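Local coordinates for protein extracellular PQQ-dependent sugar dehydrogenase (Coprinopsis cinerea, PDB 6JT6) that probably passes electrons from a PQQ-dependent sugar-oxidising domain to outside acceptors through the heme b of the cytochrome domain, at residues Y30-G38 against I174-Y185. Residues are numbered along the deposited sequence; the frame is centred on the assembly and turned at random.
Sequences YIFPSASGG and IGNARTTLYDYY
Phe32 O is gripped by the backbone of the 174-185 segment: Thr179 N donates to it at 3.0 Å, and Arg178 CA makes a CA-H...O contact. The amide of the same residue, Phe32 N, donates to Ala177 O at 2.9 Å, a nearly straight bond. The two bonds straddle Arg178 and form a short parallel bridge. Through it residues 178-179 join the end of strand 26-33, on the side where strand 15-21 pairs with it earlier, in the sandwich of this cytochrome domain.

The Arg178 chain runs extended from CG to NE past Phe32 CB. Its NH1 bonds Pro33 O at 3.0 Å, with the acceptor in the guanidinium plane. NE and NH2 bond the carbonyls of Thr135 and Pro134, so three backbone oxygens fix the rotation of the group. Ile174 CD1 sits over the centre of the Phe32 ring, 3.5 Å from the centroid, a CH-pi contact. Phe44 stacks on the same ring.

Beyond the bridge, Thr179 OG1 caps the turn into helix 182-191 by accepting from Leu181 N. Tyr182 CG lies anti to its backbone N (chi1 -175°), which lays the ring along Pro33. Pro33 CD meets one ring face at 4.0 Å from the centroid. Tyr182 OH bonds Glu43. Ile31 CG2 packs against Thr179 CG2 and the edge of the Tyr185 ring.

The positive charge of Arg178 is probably stabilised by the dipoles of three neutral backbone carbonyls, and through these bonds Arg178 links the end of strand 26-33 to residues 134-135.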
loop_
_atom_site.group_PDB
_atom_site.type_symbol
_atom_site.label_atom_id
_atom_site.label_comp_id
_atom_site.label_asym_id
_atom_site.label_seq_id
_atom_site.Cartn_x
_atom_site.Cartn_y
_atom_site.Cartn_z
ATOM N N TYR A 30 6.620 -2.674 0.276
ATOM C CA TYR A 30 6.098 -3.516 1.347
ATOM C C TYR A 30 7.206 -4.017 2.230
ATOM O O TYR A 30 8.293 -4.291 1.759
ATOM C CB TYR A 30 5.316 -4.735 0.808
ATOM C CG TYR A 30 4.213 -4.339 -0.120
ATOM C CD1 TYR A 30 2.935 -4.027 0.382
ATOM C CD2 TYR A 30 4.455 -4.210 -1.511
ATOM C CE1 TYR A 30 1.913 -3.632 -0.478
ATOM C CE2 TYR A 30 3.440 -3.832 -2.376
ATOM C CZ TYR A 30 2.186 -3.535 -1.851
ATOM O OH TYR A 30 1.167 -3.130 -2.682
ATOM N N ILE A 31 6.890 -4.124 3.519
ATOM C CA ILE A 31 7.741 -4.770 4.499
ATOM C C ILE A 31 6.855 -5.761 5.246
ATOM O O ILE A 31 5.792 -5.379 5.710
ATOM C CB ILE A 31 8.340 -3.762 5.511
ATOM C CG1 ILE A 31 8.931 -2.522 4.806
ATOM C CG2 ILE A 31 9.444 -4.446 6.300
ATOM C CD1 ILE A 31 9.308 -1.372 5.744
ATOM N N PHE A 32 7.286 -7.013 5.347
ATOM C CA PHE A 32 6.497 -8.042 6.037
ATOM C C PHE A 32 7.313 -8.515 7.238
ATOM O O PHE A 32 8.549 -8.435 7.212
ATOM C CB PHE A 32 6.115 -9.224 5.103
ATOM C CG PHE A 32 5.001 -8.912 4.143
ATOM C CD1 PHE A 32 3.712 -9.425 4.355
ATOM C CD2 PHE A 32 5.238 -8.175 2.982
ATOM C CE1 PHE A 32 2.674 -9.136 3.458
ATOM C CE2 PHE A 32 4.204 -7.884 2.092
ATOM C CZ PHE A 32 2.921 -8.357 2.332
ATOM N N PRO A 33 6.626 -8.993 8.301
ATOM C CA PRO A 33 7.348 -9.541 9.451
ATOM C C PRO A 33 7.883 -10.938 9.160
ATOM O O PRO A 33 7.343 -11.665 8.324
ATOM C CB PRO A 33 6.289 -9.565 10.553
ATOM C CG PRO A 33 5.004 -9.696 9.830
ATOM C CD PRO A 33 5.170 -8.921 8.555
ATOM N N SER A 34 8.930 -11.289 9.883
ATOM C CA SER A 34 9.635 -12.548 9.736
ATOM C C SER A 34 8.923 -13.740 10.392
ATOM O O SER A 34 7.687 -13.782 10.457
ATOM C CB SER A 34 11.032 -12.388 10.328
ATOM O OG SER A 34 11.857 -13.461 9.925
ATOM N N ALA A 35 9.734 -14.713 10.834
ATOM C CA ALA A 35 9.318 -15.927 11.568
ATOM C C ALA A 35 10.355 -16.262 12.655
ATOM O O ALA A 35 10.035 -16.942 13.632
ATOM C CB ALA A 35 9.136 -17.101 10.616
ATOM N N SER A 36 11.584 -15.772 12.462
ATOM C CA SER A 36 12.687 -15.842 13.429
ATOM C C SER A 36 12.437 -14.915 14.624
ATOM O O SER A 36 12.648 -15.294 15.786
ATOM C CB SER A 36 13.983 -15.424 12.725
ATOM O OG SER A 36 15.144 -16.002 13.283
ATOM N N GLY A 37 12.000 -13.696 14.322
ATOM C CA GLY A 37 11.657 -12.695 15.330
ATOM C C GLY A 37 10.350 -12.034 14.939
ATOM O O GLY A 37 10.081 -11.864 13.747
ATOM N N GLY A 38 9.547 -11.662 15.939
ATOM C CA GLY A 38 8.195 -11.133 15.719
ATOM C C GLY A 38 7.351 -12.181 15.013
ATOM O O GLY A 38 7.127 -12.087 13.798
ATOM N N ILE A 174 7.617 -13.339 -1.537
ATOM C CA ILE A 174 7.141 -12.783 -0.244
ATOM C C ILE A 174 8.212 -12.900 0.848
ATOM O O ILE A 174 8.430 -11.958 1.611
ATOM C CB ILE A 174 5.775 -13.415 0.190
ATOM C CG1 ILE A 174 5.109 -12.643 1.332
ATOM C CG2 ILE A 174 5.937 -14.872 0.590
ATOM C CD1 ILE A 174 4.670 -11.247 0.916
ATOM N N GLY A 175 8.876 -14.063 0.912
ATOM C CA GLY A 175 9.966 -14.289 1.849
ATOM C C GLY A 175 11.087 -13.276 1.741
ATOM O O GLY A 175 11.703 -12.921 2.735
ATOM N N ASN A 176 11.333 -12.795 0.533
ATOM C CA ASN A 176 12.255 -11.695 0.322
ATOM C C ASN A 176 11.811 -10.343 0.883
ATOM O O ASN A 176 12.655 -9.450 1.097
ATOM C CB ASN A 176 12.597 -11.569 -1.162
ATOM C CG ASN A 176 14.005 -12.045 -1.465
ATOM O OD1 ASN A 176 14.217 -13.034 -2.192
ATOM N ND2 ASN A 176 14.984 -11.358 -0.888
ATOM N N ALA A 177 10.502 -10.183 1.094
ATOM C CA ALA A 177 9.936 -8.961 1.663
ATOM C C ALA A 177 9.829 -9.067 3.205
ATOM O O ALA A 177 9.560 -8.067 3.884
ATOM C CB ALA A 177 8.592 -8.646 1.013
ATOM N N ARG A 178 10.065 -10.273 3.745
ATOM C CA ARG A 178 10.028 -10.527 5.201
ATOM C C ARG A 178 11.348 -10.142 5.880
ATOM O O ARG A 178 12.404 -10.332 5.314
ATOM C CB ARG A 178 9.631 -11.984 5.518
ATOM C CG ARG A 178 8.262 -12.382 4.985
ATOM C CD ARG A 178 7.669 -13.638 5.647
ATOM N NE ARG A 178 6.313 -13.913 5.135
ATOM C CZ ARG A 178 5.167 -13.340 5.544
ATOM N NH1 ARG A 178 5.116 -12.448 6.541
ATOM N NH2 ARG A 178 4.026 -13.696 4.954
ATOM N N THR A 179 11.276 -9.577 7.088
ATOM C CA THR A 179 12.486 -9.151 7.818
ATOM C C THR A 179 12.311 -9.182 9.332
ATOM O O THR A 179 11.275 -8.754 9.868
ATOM C CB THR A 179 13.039 -7.759 7.370
ATOM O OG1 THR A 179 14.230 -7.451 8.120
ATOM C CG2 THR A 179 12.021 -6.623 7.597
ATOM N N THR A 180 13.346 -9.667 10.024
ATOM C CA THR A 180 13.375 -9.602 11.491
ATOM C C THR A 180 13.485 -8.140 11.948
ATOM O O THR A 180 13.166 -7.839 13.090
ATOM C CB THR A 180 14.484 -10.491 12.122
ATOM O OG1 THR A 180 15.758 -10.080 11.626
ATOM C CG2 THR A 180 14.249 -11.950 11.789
ATOM N N LEU A 181 13.865 -7.235 11.030
ATOM C CA LEU A 181 13.880 -5.780 11.302
ATOM C C LEU A 181 12.476 -5.102 11.330
ATOM O O LEU A 181 12.385 -3.899 11.570
ATOM C CB LEU A 181 14.783 -5.027 10.313
ATOM C CG LEU A 181 16.293 -5.232 10.520
ATOM C CD1 LEU A 181 17.026 -4.543 9.400
ATOM C CD2 LEU A 181 16.779 -4.730 11.883
ATOM N N TYR A 182 11.422 -5.885 11.128
ATOM C CA TYR A 182 10.071 -5.358 11.009
ATOM C C TYR A 182 9.635 -4.396 12.145
ATOM O O TYR A 182 9.117 -3.297 11.842
ATOM C CB TYR A 182 9.063 -6.487 10.827
ATOM C CG TYR A 182 7.636 -6.010 10.581
ATOM C CD1 TYR A 182 7.194 -5.723 9.275
ATOM C CD2 TYR A 182 6.731 -5.819 11.667
ATOM C CE1 TYR A 182 5.906 -5.272 9.042
ATOM C CE2 TYR A 182 5.420 -5.376 11.430
ATOM C CZ TYR A 182 5.027 -5.109 10.115
ATOM O OH TYR A 182 3.760 -4.671 9.857
ATOM N N ASP A 183 9.783 -4.821 13.410
ATOM C CA ASP A 183 9.391 -4.021 14.576
ATOM C C ASP A 183 10.162 -2.706 14.632
ATOM O O ASP A 183 9.556 -1.661 14.856
ATOM C CB ASP A 183 9.571 -4.767 15.916
ATOM C CG ASP A 183 8.669 -5.980 16.075
ATOM O OD1 ASP A 183 7.483 -5.977 15.657
ATOM O OD2 ASP A 183 9.172 -6.967 16.663
ATOM N N TYR A 184 11.480 -2.753 14.411
ATOM C CA TYR A 184 12.334 -1.557 14.341
ATOM C C TYR A 184 11.860 -0.627 13.228
ATOM O O TYR A 184 11.698 0.581 13.449
ATOM C CB TYR A 184 13.806 -1.944 14.094
ATOM C CG TYR A 184 14.718 -0.779 13.782
ATOM C CD1 TYR A 184 14.976 0.218 14.754
ATOM C CD2 TYR A 184 15.324 -0.654 12.512
ATOM C CE1 TYR A 184 15.816 1.296 14.470
ATOM C CE2 TYR A 184 16.169 0.420 12.217
ATOM C CZ TYR A 184 16.411 1.393 13.198
ATOM O OH TYR A 184 17.237 2.467 12.921
ATOM N N TYR A 185 11.628 -1.205 12.038
ATOM C CA TYR A 185 11.123 -0.450 10.894
ATOM C C TYR A 185 9.763 0.185 11.206
ATOM O O TYR A 185 9.535 1.346 10.867
ATOM C CB TYR A 185 11.025 -1.357 9.642
ATOM C CG TYR A 185 12.344 -1.595 8.922
ATOM C CD1 TYR A 185 13.471 -0.783 9.169
ATOM C CD2 TYR A 185 12.462 -2.617 7.958
ATOM C CE1 TYR A 185 14.681 -1.004 8.496
ATOM C CE2 TYR A 185 13.653 -2.810 7.232
ATOM C CZ TYR A 185 14.765 -2.020 7.508
ATOM O OH TYR A 185 15.959 -2.201 6.799
#